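Local atomic coordinates of germination protein YpeB (Bacillus megaterium QM B1551, PDB entry 5BOI), a protein that probably takes part in the germination of bacillus spores as an inhibitory protein, this chain being its C-terminal, PepSY-containing part. Residues A[159-164]-A[188-193]; A[174-179]-A[215-220]; A[199-204]-A[223-228]. All blocks are in the same frame, centred on the assembly; numbering follows the deposited sequence.

In the fold
The three contacts build on the same C-terminal PepSY unit: a short helix and four consecutive antiparallel strands, 182-192, 198-208, 211-218 and 224-230. Interaction 2 packs the segment that follows helix 170-175 onto strand 211-218; it has the largest buried surface and sets buried Ile215 and Ile217 against a leucine, with an exposed lysine at its edge. Interaction 3 lies on the opposite face, where strands 198-208 and 224-230 meet across 211-218, and in interaction 1 the loop 159-164 crosses strand 182-192. These two each have one buried residue, Cys201 and Ile190, touched from partly exposed positions. Arg161 of interaction 1 and Glu225 of interaction 3 take their polar partners from outside the paired segments.

Interaction 1: A[159-164]-A[188-193]; sequences RTRDIP and LAIITN
Ile190 turns its CD1 methyl up from strand 182-192 into the angle between Ile163 and Arg161 of the overlying loop. Ile163 comes down from the loop and its side chain crosses that of Ile190 obliquely, laying both CG1 and CD1 against the Ile190 methyl; the CG1 to Ile190 CD1 distance is 3.7 Å. Arg161 touches the same methyl with its aliphatic part, CD standing 4.1 Å from Ile190 CD1. Its chain leaves with CG beside the backbone N (chi1 -55°) and runs extended to NE, which brings CD alone to the methyl and carries the guanidinium past it. There the head forms salt bridges with Asp133 and Glu198. One face of the Arg161 guanidinium carries CG of Arg159, 4.0 Å above its plane and over its centre. Arg161 CG in turn lies 3.6 Å above the plane of the Arg159 guanidinium, displaced toward the rim, though Arg159 is poorly ordered. Ile130, from the short strand running parallel to 182-192, touches Ile163, Arg161 and Ile190 alike. The loop between helices 152-156 and 170-175 is thereby laid on the first long strand of the C-terminal PepSY unit. Across the two segments the contact is purely apolar; the arginine contributes carbon here and spends its charge on two acids nearby, which probably fixes its direction more firmly than the methyl contact does.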
ATOM      1  N   ARG A 159     -13.121  -1.622   6.732  1.00 89.92           N
ATOM      2  CA  ARG A 159     -14.367  -1.978   7.387  1.00 93.89           C
ATOM      3  C   ARG A 159     -14.997  -3.128   6.619  1.00 95.95           C
ATOM      4  O   ARG A 159     -14.758  -3.284   5.421  1.00 97.84           O
ATOM      5  CB  ARG A 159     -15.320  -0.785   7.442  1.00 93.43           C
ATOM      6  CG  ARG A 159     -15.919  -0.433   6.093  1.00 93.18           C
ATOM      7  CD  ARG A 159     -16.865   0.747   6.183  1.00 96.87           C
ATOM      8  NE  ARG A 159     -17.760   0.796   5.031  1.00 97.06           N
ATOM      9  CZ  ARG A 159     -17.470   1.404   3.887  1.00 96.00           C
ATOM     10  NH1 ARG A 159     -18.345   1.395   2.889  1.00 94.39           N
ATOM     11  NH2 ARG A 159     -16.305   2.020   3.740  1.00 95.87           N
ATOM     12  N   THR A 160     -15.791  -3.943   7.301  1.00 96.28           N
ATOM     13  CA  THR A 160     -16.544  -4.971   6.604  1.00 91.36           C
ATOM     14  C   THR A 160     -17.651  -4.291   5.792  1.00 81.45           C
ATOM     15  O   THR A 160     -18.500  -3.567   6.320  1.00 88.81           O
ATOM     16  CB  THR A 160     -17.116  -6.040   7.571  1.00 84.84           C
ATOM     17  OG1 THR A 160     -17.871  -7.007   6.829  1.00 83.72           O
ATOM     18  CG2 THR A 160     -17.987  -5.417   8.659  1.00 86.12           C
ATOM     19  N   ARG A 161     -17.590  -4.494   4.483  1.00 61.10           N
ATOM     20  CA  ARG A 161     -18.548  -3.909   3.566  1.00 60.31           C
ATOM     21  C   ARG A 161     -19.423  -5.030   3.021  1.00 65.48           C
ATOM     22  O   ARG A 161     -18.963  -6.167   2.888  1.00 64.32           O
ATOM     23  CB  ARG A 161     -17.833  -3.194   2.415  1.00 62.88           C
ATOM     24  CG  ARG A 161     -16.806  -2.130   2.823  1.00 57.89           C
ATOM     25  CD  ARG A 161     -15.789  -1.905   1.699  1.00 50.40           C
ATOM     26  NE  ARG A 161     -15.054  -0.642   1.826  1.00 48.91           N
ATOM     27  CZ  ARG A 161     -13.917  -0.497   2.501  1.00 51.79           C
ATOM     28  NH1 ARG A 161     -13.318   0.690   2.554  1.00 52.98           N
ATOM     29  NH2 ARG A 161     -13.375  -1.540   3.123  1.00 46.16           N
ATOM     30  N   ASP A 162     -20.678  -4.737   2.701  1.00 70.33           N
ATOM     31  CA  ASP A 162     -21.450  -5.710   1.932  1.00 79.15           C
ATOM     32  C   ASP A 162     -21.584  -5.130   0.535  1.00 78.73           C
ATOM     33  O   ASP A 162     -22.349  -4.203   0.304  1.00 88.91           O
ATOM     34  CB  ASP A 162     -22.820  -6.019   2.548  1.00 85.40           C
ATOM     35  CG  ASP A 162     -23.721  -6.806   1.600  1.00 92.85           C
ATOM     36  OD1 ASP A 162     -23.393  -7.978   1.296  1.00 94.34           O
ATOM     37  OD2 ASP A 162     -24.781  -6.288   1.194  1.00 98.68           O
ATOM     38  N   ILE A 163     -20.821  -5.693  -0.392  1.00 58.11           N
ATOM     39  CA  ILE A 163     -20.685  -5.166  -1.741  1.00 50.09           C
ATOM     40  C   ILE A 163     -21.874  -5.545  -2.619  1.00 54.97           C
ATOM     41  O   ILE A 163     -22.261  -6.717  -2.667  1.00 50.76           O
ATOM     42  CB  ILE A 163     -19.360  -5.659  -2.356  1.00 47.90           C
ATOM     43  CG1 ILE A 163     -18.202  -5.161  -1.485  1.00 51.83           C
ATOM     44  CG2 ILE A 163     -19.216  -5.230  -3.810  1.00 44.97           C
ATOM     45  CD1 ILE A 163     -16.889  -5.784  -1.796  1.00 41.89           C
ATOM     46  N   PRO A 164     -22.472  -4.544  -3.301  1.00 51.03           N
ATOM     47  CA  PRO A 164     -23.683  -4.758  -4.099  1.00 55.44           C
ATOM     48  C   PRO A 164     -23.398  -5.542  -5.372  1.00 48.92           C
ATOM     49  O   PRO A 164     -22.245  -5.650  -5.799  1.00 39.83           O
ATOM     50  CB  PRO A 164     -24.140  -3.334  -4.433  1.00 57.02           C
ATOM     51  CG  PRO A 164     -22.875  -2.553  -4.460  1.00 64.74           C
ATOM     52  CD  PRO A 164     -22.016  -3.142  -3.369  1.00 56.81           C
ATOM     53  N   LEU A 188     -13.460  -6.916 -10.607  1.00 23.77           N
ATOM     54  CA  LEU A 188     -14.315  -5.939  -9.902  1.00 21.64           C
ATOM     55  C   LEU A 188     -13.507  -5.148  -8.879  1.00 24.09           C
ATOM     56  O   LEU A 188     -12.531  -5.651  -8.313  1.00 24.86           O
ATOM     57  CB  LEU A 188     -15.473  -6.627  -9.190  1.00 25.21           C
ATOM     58  CG  LEU A 188     -16.680  -7.014 -10.031  1.00 34.11           C
ATOM     59  CD1 LEU A 188     -17.555  -7.949  -9.218  1.00 35.93           C
ATOM     60  CD2 LEU A 188     -17.496  -5.763 -10.410  1.00 28.61           C
ATOM     61  N   ALA A 189     -13.894  -3.900  -8.641  1.00 24.17           N
ATOM     62  CA  ALA A 189     -13.113  -3.046  -7.746  1.00 22.23           C
ATOM     63  C   ALA A 189     -14.005  -1.985  -7.116  1.00 22.82           C
ATOM     64  O   ALA A 189     -15.029  -1.598  -7.695  1.00 24.08           O
ATOM     65  CB  ALA A 189     -11.954  -2.402  -8.497  1.00 26.79           C
ATOM     66  N   ILE A 190     -13.640  -1.564  -5.909  1.00 22.77           N
ATOM     67  CA  ILE A 190     -14.271  -0.436  -5.241  1.00 24.40           C
ATOM     68  C   ILE A 190     -13.285   0.729  -5.238  1.00 32.95           C
ATOM     69  O   ILE A 190     -12.142   0.573  -4.820  1.00 25.70           O
ATOM     70  CB  ILE A 190     -14.666  -0.761  -3.799  1.00 26.64           C
ATOM     71  CG1 ILE A 190     -15.834  -1.750  -3.783  1.00 30.07           C
ATOM     72  CG2 ILE A 190     -15.019   0.518  -3.039  1.00 25.56           C
ATOM     73  CD1 ILE A 190     -16.222  -2.187  -2.403  1.00 44.29           C
ATOM     74  N   ILE A 191     -13.723   1.883  -5.733  1.00 26.92           N
ATOM     75  CA  ILE A 191     -12.920   3.091  -5.637  1.00 29.04           C
ATOM     76  C   ILE A 191     -13.847   4.192  -5.160  1.00 37.60           C
ATOM     77  O   ILE A 191     -15.077   3.997  -5.067  1.00 36.28           O
ATOM     78  CB  ILE A 191     -12.289   3.516  -6.992  1.00 30.85           C
ATOM     79  CG1 ILE A 191     -13.387   3.880  -8.003  1.00 40.08           C
ATOM     80  CG2 ILE A 191     -11.334   2.454  -7.532  1.00 34.37           C
ATOM     81  CD1 ILE A 191     -12.870   4.522  -9.288  1.00 44.22           C
ATOM     82  N   THR A 192     -13.277   5.360  -4.877  1.00 30.81           N
ATOM     83  CA  THR A 192     -14.125   6.540  -4.748  1.00 38.26           C
ATOM     84  C   THR A 192     -14.387   7.126  -6.126  1.00 40.64           C
ATOM     85  O   THR A 192     -13.586   6.958  -7.043  1.00 39.24           O
ATOM     86  CB  THR A 192     -13.496   7.600  -3.859  1.00 41.04           C
ATOM     87  OG1 THR A 192     -12.230   7.975  -4.413  1.00 45.73           O
ATOM     88  CG2 THR A 192     -13.299   7.044  -2.437  1.00 38.63           C
ATOM     89  N   ASN A 193     -15.529   7.789  -6.288  1.00 37.58           N
ATOM     90  CA  ASN A 193     -15.753   8.594  -7.480  1.00 43.25           C
ATOM     91  C   ASN A 193     -15.077   9.930  -7.235  1.00 45.23           C
ATOM     92  O   ASN A 193     -14.406  10.094  -6.219  1.00 48.12           O
ATOM     93  CB  ASN A 193     -17.248   8.756  -7.762  1.00 42.90           C
ATOM     94  CG  ASN A 193     -18.011   9.295  -6.566  1.00 49.14           C
ATOM     95  OD1 ASN A 193     -17.428   9.870  -5.633  1.00 43.49           O
ATOM     96  ND2 ASN A 193     -19.322   9.067  -6.562  1.00 48.43           N
TER

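Interaction 2: A[174-179]-A[215-220]; sequences KTKLNS and IFINAD
Leu177 rests CD2 on Ile215 and Ile217, and this is where the packing is close. The methyl is 3.6 Å from CG2 of Ile215, whose side chain it meets at a slant, and CB and CD1 of the same isoleucine are within reach too. Ile217 CG1 is a looser neighbour, 4.1 Å from Leu177 CD2. Leucine's first side-chain bond runs beside the strand; with CG beside the backbone N (chi1 -69°), the branch turns in to it. Phe204 and Val183 of the neighbouring strands also touch Leu177, and the chain leaving helix 170-175 thus lies on the same face of the sheet as the helix, the helix-on-antiparallel-sheet arrangement of the PepSY unit. The backbone turns here as well, Leu177 N donating to Lys174 O at 3.2 Å. Toward solvent the contact thins out. Lys176 offers little more than CB, 4.1 Å from Ile217 CG2, before its chain bends at chi2 (-46°) and leads the exposed ammonium end away from the strand. Past Ile217 the strand finishes in an Asx turn: Asn218 OD1 accepts from Asp220 N at 2.8 Å, the donor tilted 16° from the carbonyl plane, and also from Thr221 N.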
ATOM      1  N   LYS A 174     -17.402  -3.855 -20.782  1.00 31.53           N
ATOM      2  CA  LYS A 174     -16.295  -3.851 -21.731  1.00 36.25           C
ATOM      3  C   LYS A 174     -16.643  -3.103 -23.010  1.00 37.10           C
ATOM      4  O   LYS A 174     -15.763  -2.520 -23.640  1.00 37.88           O
ATOM      5  CB  LYS A 174     -15.871  -5.297 -22.042  1.00 37.71           C
ATOM      6  CG  LYS A 174     -14.604  -5.453 -22.887  1.00 44.70           C
ATOM      7  CD  LYS A 174     -14.094  -6.901 -22.861  1.00 43.91           C
ATOM      8  CE  LYS A 174     -13.086  -7.186 -23.972  1.00 54.62           C
ATOM      9  NZ  LYS A 174     -12.272  -8.417 -23.704  1.00 56.30           N
ATOM     10  N   THR A 175     -17.918  -3.090 -23.396  1.00 32.45           N
ATOM     11  CA  THR A 175     -18.291  -2.358 -24.605  1.00 39.03           C
ATOM     12  C   THR A 175     -18.256  -0.855 -24.353  1.00 45.43           C
ATOM     13  O   THR A 175     -18.275  -0.053 -25.290  1.00 45.73           O
ATOM     14  CB  THR A 175     -19.688  -2.748 -25.109  1.00 45.16           C
ATOM     15  OG1 THR A 175     -20.675  -2.321 -24.162  1.00 48.24           O
ATOM     16  CG2 THR A 175     -19.787  -4.254 -25.299  1.00 48.02           C
ATOM     17  N   LYS A 176     -18.191  -0.480 -23.081  1.00 41.11           N
ATOM     18  CA  LYS A 176     -18.176   0.926 -22.698  1.00 45.80           C
ATOM     19  C   LYS A 176     -16.789   1.526 -22.875  1.00 46.86           C
ATOM     20  O   LYS A 176     -16.632   2.744 -22.892  1.00 52.77           O
ATOM     21  CB  LYS A 176     -18.656   1.078 -21.253  1.00 47.21           C
ATOM     22  CG  LYS A 176     -20.047   0.488 -21.013  1.00 49.69           C
ATOM     23  CD  LYS A 176     -21.023   0.891 -22.113  1.00 57.63           C
ATOM     24  CE  LYS A 176     -22.472   0.718 -21.678  1.00 69.38           C
ATOM     25  NZ  LYS A 176     -23.403   0.632 -22.837  1.00 76.03           N
ATOM     26  N   LEU A 177     -15.784   0.664 -23.021  1.00 41.53           N
ATOM     27  CA  LEU A 177     -14.417   1.107 -23.267  1.00 43.48           C
ATOM     28  C   LEU A 177     -14.295   1.794 -24.610  1.00 61.71           C
ATOM     29  O   LEU A 177     -15.170   1.672 -25.465  1.00 66.85           O
ATOM     30  CB  LEU A 177     -13.439  -0.066 -23.219  1.00 40.38           C
ATOM     31  CG  LEU A 177     -13.265  -0.667 -21.832  1.00 40.55           C
ATOM     32  CD1 LEU A 177     -12.365  -1.893 -21.885  1.00 39.05           C
ATOM     33  CD2 LEU A 177     -12.725   0.377 -20.862  1.00 36.94           C
ATOM     34  N   ASN A 178     -13.196   2.515 -24.795  1.00 60.44           N
ATOM     35  CA  ASN A 178     -12.918   3.111 -26.088  1.00 68.33           C
ATOM     36  C   ASN A 178     -12.415   2.034 -27.037  1.00 64.07           C
ATOM     37  O   ASN A 178     -11.793   1.060 -26.613  1.00 56.34           O
ATOM     38  CB  ASN A 178     -11.911   4.257 -25.958  1.00 72.08           C
ATOM     39  CG  ASN A 178     -12.545   5.531 -25.420  1.00 72.05           C
ATOM     40  OD1 ASN A 178     -13.769   5.666 -25.406  1.00 76.31           O
ATOM     41  ND2 ASN A 178     -11.715   6.474 -24.982  1.00 71.63           N
ATOM     42  N   SER A 179     -12.698   2.213 -28.320  1.00 68.18           N
ATOM     43  CA  SER A 179     -12.438   1.196 -29.331  1.00 69.10           C
ATOM     44  C   SER A 179     -10.961   0.810 -29.428  1.00 71.36           C
ATOM     45  O   SER A 179     -10.625  -0.296 -29.845  1.00 66.25           O
ATOM     46  CB  SER A 179     -12.936   1.690 -30.691  1.00 75.57           C
ATOM     47  OG  SER A 179     -14.214   2.292 -30.577  1.00 77.79           O
ATOM     48  N   ILE A 215      -8.498   1.417 -16.425  1.00 23.76           N
ATOM     49  CA  ILE A 215      -9.771   2.111 -16.643  1.00 22.19           C
ATOM     50  C   ILE A 215     -10.861   1.521 -15.768  1.00 29.90           C
ATOM     51  O   ILE A 215     -11.075   0.294 -15.764  1.00 28.59           O
ATOM     52  CB  ILE A 215     -10.192   2.046 -18.114  1.00 20.41           C
ATOM     53  CG1 ILE A 215      -9.182   2.799 -18.982  1.00 30.76           C
ATOM     54  CG2 ILE A 215     -11.611   2.704 -18.314  1.00 27.41           C
ATOM     55  CD1 ILE A 215      -9.055   2.247 -20.394  1.00 39.87           C
ATOM     56  N   PHE A 216     -11.561   2.387 -15.034  1.00 23.67           N
ATOM     57  CA  PHE A 216     -12.667   1.940 -14.190  1.00 19.92           C
ATOM     58  C   PHE A 216     -14.016   2.313 -14.808  1.00 22.06           C
ATOM     59  O   PHE A 216     -14.247   3.503 -15.101  1.00 25.72           O
ATOM     60  CB  PHE A 216     -12.563   2.559 -12.797  1.00 21.84           C
ATOM     61  CG  PHE A 216     -11.340   2.121 -12.017  1.00 22.98           C
ATOM     62  CD1 PHE A 216     -10.127   2.775 -12.172  1.00 23.43           C
ATOM     63  CD2 PHE A 216     -11.425   1.062 -11.117  1.00 24.50           C
ATOM     64  CE1 PHE A 216      -9.002   2.380 -11.434  1.00 29.44           C
ATOM     65  CE2 PHE A 216     -10.310   0.665 -10.380  1.00 28.13           C
ATOM     66  CZ  PHE A 216      -9.106   1.326 -10.543  1.00 26.28           C
ATOM     67  N   ILE A 217     -14.886   1.318 -14.984  1.00 21.54           N
ATOM     68  CA  ILE A 217     -16.235   1.532 -15.542  1.00 22.13           C
ATOM     69  C   ILE A 217     -17.280   1.253 -14.450  1.00 23.34           C
ATOM     70  O   ILE A 217     -17.287   0.173 -13.853  1.00 24.64           O
ATOM     71  CB  ILE A 217     -16.499   0.616 -16.758  1.00 25.88           C
ATOM     72  CG1 ILE A 217     -15.540   0.916 -17.912  1.00 23.17           C
ATOM     73  CG2 ILE A 217     -17.966   0.701 -17.250  1.00 27.52           C
ATOM     74  CD1 ILE A 217     -15.558   2.341 -18.395  1.00 27.86           C
ATOM     75  N   ASN A 218     -18.135   2.236 -14.167  1.00 21.74           N
ATOM     76  CA  ASN A 218     -19.159   2.094 -13.131  1.00 25.70           C
ATOM     77  C   ASN A 218     -20.020   0.838 -13.380  1.00 26.44           C
ATOM     78  O   ASN A 218     -20.517   0.641 -14.489  1.00 26.11           O
ATOM     79  CB  ASN A 218     -20.050   3.357 -13.087  1.00 24.76           C
ATOM     80  CG  ASN A 218     -21.015   3.346 -11.899  1.00 32.51           C
ATOM     81  OD1 ASN A 218     -21.929   2.522 -11.826  1.00 29.71           O
ATOM     82  ND2 ASN A 218     -20.805   4.264 -10.963  1.00 29.88           N
ATOM     83  N   ALA A 219     -20.173  -0.022 -12.369  1.00 22.72           N
ATOM     84  CA  ALA A 219     -20.851  -1.329 -12.553  1.00 20.33           C
ATOM     85  C   ALA A 219     -22.375  -1.216 -12.577  1.00 25.75           C
ATOM     86  O   ALA A 219     -23.058  -2.228 -12.775  1.00 29.97           O
ATOM     87  CB  ALA A 219     -20.434  -2.304 -11.460  1.00 22.65           C
ATOM     88  N   ASP A 220     -22.899  -0.007 -12.347  1.00 24.73           N
ATOM     89  CA  ASP A 220     -24.355   0.236 -12.434  1.00 26.36           C
ATOM     90  C   ASP A 220     -24.728   0.999 -13.692  1.00 27.15           C
ATOM     91  O   ASP A 220     -25.738   0.699 -14.319  1.00 28.06           O
ATOM     92  CB  ASP A 220     -24.855   1.000 -11.197  1.00 29.59           C
ATOM     93  CG  ASP A 220     -24.820   0.144  -9.921  1.00 42.66           C
ATOM     94  OD1 ASP A 220     -24.607  -1.085 -10.025  1.00 36.45           O
ATOM     95  OD2 ASP A 220     -25.004   0.700  -8.815  1.00 51.60           O
TER

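Interaction 3: A[199-204]-A[223-228]; sequences VLCYEF and FEEKVE
Glu225 reaches across the intervening strand 211-218 to Cys201 and Val199. Its CB starts 4.0 Å from Cys201 SG, and CG comes to 3.9 Å from the same SG, both carbons resting on the thiol. At chi2 (-77°) the chain bends, carrying the carboxylate along the sheet toward Val199; the two side chains cross at about a right angle. OE2 of Glu225 stops 4.0 Å from Val199 CG1 and accepts a hydrogen bond from Asn218 ND2, while OE1 packs against CB of Asn193. Ile191 borders the group, touching both Cys201 and Glu225. These residues occupy the face of the sheet turned away from helix 170-175, which instead receives the alternate residues Tyr202 and Phe204. Glu225 sits where its strand is irregular: Phe216 makes backbone hydrogen bonds with both Glu225 and Lys226, and the Glu225 psi of -24° fits the first position of a classic beta bulge. Strands 198-208 and 224-230 are not neighbours, and side chains alone join them here. The glutamate works in two ways, its methylenes resting on sulfur while its carboxylate takes the Asn218 amide. Since that amide's OD1 closes the turn after strand 211-218, the bond probably ties the carboxylate's position to the turn.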
ATOM      1  N   VAL A 199     -17.797   3.472  -4.863  1.00 30.38           N
ATOM      2  CA  VAL A 199     -18.553   3.021  -6.019  1.00 28.73           C
ATOM      3  C   VAL A 199     -18.001   1.694  -6.536  1.00 30.69           C
ATOM      4  O   VAL A 199     -16.786   1.525  -6.601  1.00 28.70           O
ATOM      5  CB  VAL A 199     -18.500   4.085  -7.141  1.00 34.08           C
ATOM      6  CG1 VAL A 199     -18.938   3.499  -8.463  1.00 42.49           C
ATOM      7  CG2 VAL A 199     -19.401   5.277  -6.769  1.00 47.04           C
ATOM      8  N   LEU A 200     -18.880   0.753  -6.874  1.00 26.62           N
ATOM      9  CA  LEU A 200     -18.432  -0.516  -7.458  1.00 26.80           C
ATOM     10  C   LEU A 200     -18.195  -0.352  -8.955  1.00 28.25           C
ATOM     11  O   LEU A 200     -19.062   0.167  -9.663  1.00 30.96           O
ATOM     12  CB  LEU A 200     -19.462  -1.629  -7.215  1.00 28.28           C
ATOM     13  CG  LEU A 200     -19.090  -3.041  -7.681  1.00 28.37           C
ATOM     14  CD1 LEU A 200     -17.929  -3.633  -6.873  1.00 28.01           C
ATOM     15  CD2 LEU A 200     -20.312  -3.982  -7.625  1.00 32.13           C
ATOM     16  N   CYS A 201     -17.037  -0.814  -9.431  1.00 23.11           N
ATOM     17  CA  CYS A 201     -16.643  -0.691 -10.841  1.00 26.04           C
ATOM     18  C   CYS A 201     -16.079  -1.974 -11.424  1.00 25.87           C
ATOM     19  O   CYS A 201     -15.513  -2.792 -10.708  1.00 28.99           O
ATOM     20  CB  CYS A 201     -15.565   0.387 -11.026  1.00 28.65           C
ATOM     21  SG  CYS A 201     -15.986   2.042 -10.487  1.00 32.75           S
ATOM     22  N   TYR A 202     -16.175  -2.134 -12.739  1.00 23.35           N
ATOM     23  CA  TYR A 202     -15.314  -3.110 -13.416  1.00 22.99           C
ATOM     24  C   TYR A 202     -14.011  -2.393 -13.724  1.00 28.13           C
ATOM     25  O   TYR A 202     -14.036  -1.307 -14.314  1.00 26.75           O
ATOM     26  CB  TYR A 202     -15.938  -3.600 -14.715  1.00 25.24           C
ATOM     27  CG  TYR A 202     -17.163  -4.452 -14.493  1.00 27.09           C
ATOM     28  CD1 TYR A 202     -17.027  -5.788 -14.194  1.00 24.69           C
ATOM     29  CD2 TYR A 202     -18.444  -3.907 -14.580  1.00 29.79           C
ATOM     30  CE1 TYR A 202     -18.147  -6.590 -13.964  1.00 25.34           C
ATOM     31  CE2 TYR A 202     -19.585  -4.692 -14.381  1.00 26.27           C
ATOM     32  CZ  TYR A 202     -19.423  -6.045 -14.061  1.00 29.97           C
ATOM     33  OH  TYR A 202     -20.529  -6.859 -13.840  1.00 30.90           O
ATOM     34  N   GLU A 203     -12.896  -2.992 -13.325  1.00 21.67           N
ATOM     35  CA  GLU A 203     -11.577  -2.433 -13.579  1.00 21.70           C
ATOM     36  C   GLU A 203     -10.954  -3.168 -14.758  1.00 26.33           C
ATOM     37  O   GLU A 203     -10.913  -4.393 -14.770  1.00 27.47           O
ATOM     38  CB  GLU A 203     -10.688  -2.572 -12.340  1.00 26.74           C
ATOM     39  CG  GLU A 203      -9.241  -2.185 -12.581  1.00 43.67           C
ATOM     40  CD  GLU A 203      -8.295  -2.980 -11.709  1.00 49.08           C
ATOM     41  OE1 GLU A 203      -8.591  -3.122 -10.502  1.00 35.25           O
ATOM     42  OE2 GLU A 203      -7.265  -3.460 -12.229  1.00 62.29           O
ATOM     43  N   PHE A 204     -10.476  -2.426 -15.749  1.00 23.17           N
ATOM     44  CA  PHE A 204      -9.816  -3.010 -16.903  1.00 18.92           C
ATOM     45  C   PHE A 204      -8.364  -2.553 -16.964  1.00 29.63           C
ATOM     46  O   PHE A 204      -8.074  -1.355 -16.848  1.00 27.86           O
ATOM     47  CB  PHE A 204     -10.541  -2.609 -18.200  1.00 29.04           C
ATOM     48  CG  PHE A 204     -11.962  -3.141 -18.309  1.00 31.05           C
ATOM     49  CD1 PHE A 204     -12.196  -4.408 -18.830  1.00 29.41           C
ATOM     50  CD2 PHE A 204     -13.047  -2.375 -17.885  1.00 26.71           C
ATOM     51  CE1 PHE A 204     -13.498  -4.920 -18.937  1.00 26.91           C
ATOM     52  CE2 PHE A 204     -14.336  -2.848 -17.991  1.00 27.49           C
ATOM     53  CZ  PHE A 204     -14.575  -4.138 -18.518  1.00 26.80           C
ATOM     54  N   PHE A 223     -20.661   4.127 -16.984  1.00 24.59           N
ATOM     55  CA  PHE A 223     -19.923   5.351 -17.268  1.00 26.87           C
ATOM     56  C   PHE A 223     -18.495   5.235 -16.709  1.00 21.13           C
ATOM     57  O   PHE A 223     -18.265   4.546 -15.719  1.00 24.61           O
ATOM     58  CB  PHE A 223     -20.592   6.592 -16.660  1.00 25.46           C
ATOM     59  CG  PHE A 223     -22.030   6.803 -17.109  1.00 27.73           C
ATOM     60  CD1 PHE A 223     -22.441   6.411 -18.375  1.00 25.33           C
ATOM     61  CD2 PHE A 223     -22.954   7.416 -16.264  1.00 28.36           C
ATOM     62  CE1 PHE A 223     -23.779   6.612 -18.790  1.00 31.11           C
ATOM     63  CE2 PHE A 223     -24.306   7.619 -16.679  1.00 26.16           C
ATOM     64  CZ  PHE A 223     -24.694   7.214 -17.942  1.00 28.78           C
ATOM     65  N   GLU A 224     -17.557   5.974 -17.290  1.00 24.14           N
ATOM     66  CA  GLU A 224     -16.221   5.994 -16.692  1.00 25.34           C
ATOM     67  C   GLU A 224     -16.204   6.617 -15.296  1.00 26.87           C
ATOM     68  O   GLU A 224     -16.899   7.588 -15.033  1.00 27.48           O
ATOM     69  CB  GLU A 224     -15.251   6.747 -17.587  1.00 28.94           C
ATOM     70  CG  GLU A 224     -14.996   6.054 -18.881  1.00 35.24           C
ATOM     71  CD  GLU A 224     -14.369   6.982 -19.883  1.00 50.65           C
ATOM     72  OE1 GLU A 224     -15.078   7.892 -20.367  1.00 55.78           O
ATOM     73  OE2 GLU A 224     -13.176   6.808 -20.172  1.00 50.80           O
ATOM     74  N   GLU A 225     -15.367   6.089 -14.413  1.00 23.66           N
ATOM     75  CA  GLU A 225     -15.162   6.708 -13.101  1.00 23.90           C
ATOM     76  C   GLU A 225     -13.727   7.154 -12.874  1.00 25.77           C
ATOM     77  O   GLU A 225     -13.453   8.015 -12.039  1.00 25.79           O
ATOM     78  CB  GLU A 225     -15.564   5.722 -12.013  1.00 25.76           C
ATOM     79  CG  GLU A 225     -17.084   5.449 -11.993  1.00 26.75           C
ATOM     80  CD  GLU A 225     -17.927   6.549 -11.364  1.00 35.21           C
ATOM     81  OE1 GLU A 225     -17.393   7.616 -10.951  1.00 37.19           O
ATOM     82  OE2 GLU A 225     -19.156   6.316 -11.261  1.00 37.61           O
ATOM     83  N   LYS A 226     -12.807   6.527 -13.591  1.00 25.61           N
ATOM     84  CA  LYS A 226     -11.380   6.857 -13.452  1.00 25.23           C
ATOM     85  C   LYS A 226     -10.620   6.246 -14.600  1.00 23.02           C
ATOM     86  O   LYS A 226     -10.878   5.087 -15.007  1.00 24.33           O
ATOM     87  CB  LYS A 226     -10.802   6.344 -12.120  1.00 22.57           C
ATOM     88  CG  LYS A 226      -9.253   6.540 -11.971  1.00 26.77           C
ATOM     89  CD  LYS A 226      -8.758   6.087 -10.605  1.00 28.55           C
ATOM     90  CE  LYS A 226      -7.270   6.456 -10.396  1.00 31.13           C
ATOM     91  NZ  LYS A 226      -6.889   6.138  -8.994  1.00 38.36           N
ATOM     92  N   VAL A 227      -9.702   7.041 -15.133  1.00 23.91           N
ATOM     93  CA  VAL A 227      -8.761   6.583 -16.139  1.00 25.34           C
ATOM     94  C   VAL A 227      -7.343   6.965 -15.729  1.00 25.70           C
ATOM     95  O   VAL A 227      -7.026   8.142 -15.459  1.00 24.69           O
ATOM     96  CB  VAL A 227      -9.074   7.173 -17.528  1.00 28.21           C
ATOM     97  CG1 VAL A 227      -7.963   6.758 -18.522  1.00 29.53           C
ATOM     98  CG2 VAL A 227     -10.466   6.717 -17.990  1.00 31.61           C
ATOM     99  N   GLU A 228      -6.453   5.985 -15.723  1.00 23.69           N
ATOM    100  CA  GLU A 228      -5.131   6.218 -15.173  1.00 23.14           C
ATOM    101  C   GLU A 228      -4.012   5.592 -16.023  1.00 27.57           C
ATOM    102  O   GLU A 228      -4.002   4.377 -16.278  1.00 27.19           O
ATOM    103  CB  GLU A 228      -5.113   5.650 -13.758  1.00 34.63           C
ATOM    104  CG  GLU A 228      -3.800   5.694 -13.111  1.00 46.61           C
ATOM    105  CD  GLU A 228      -3.671   4.662 -12.022  1.00 35.34           C
ATOM    106  OE1 GLU A 228      -4.619   3.867 -11.759  1.00 37.80           O
ATOM    107  OE2 GLU A 228      -2.575   4.656 -11.455  1.00 38.22           O
TER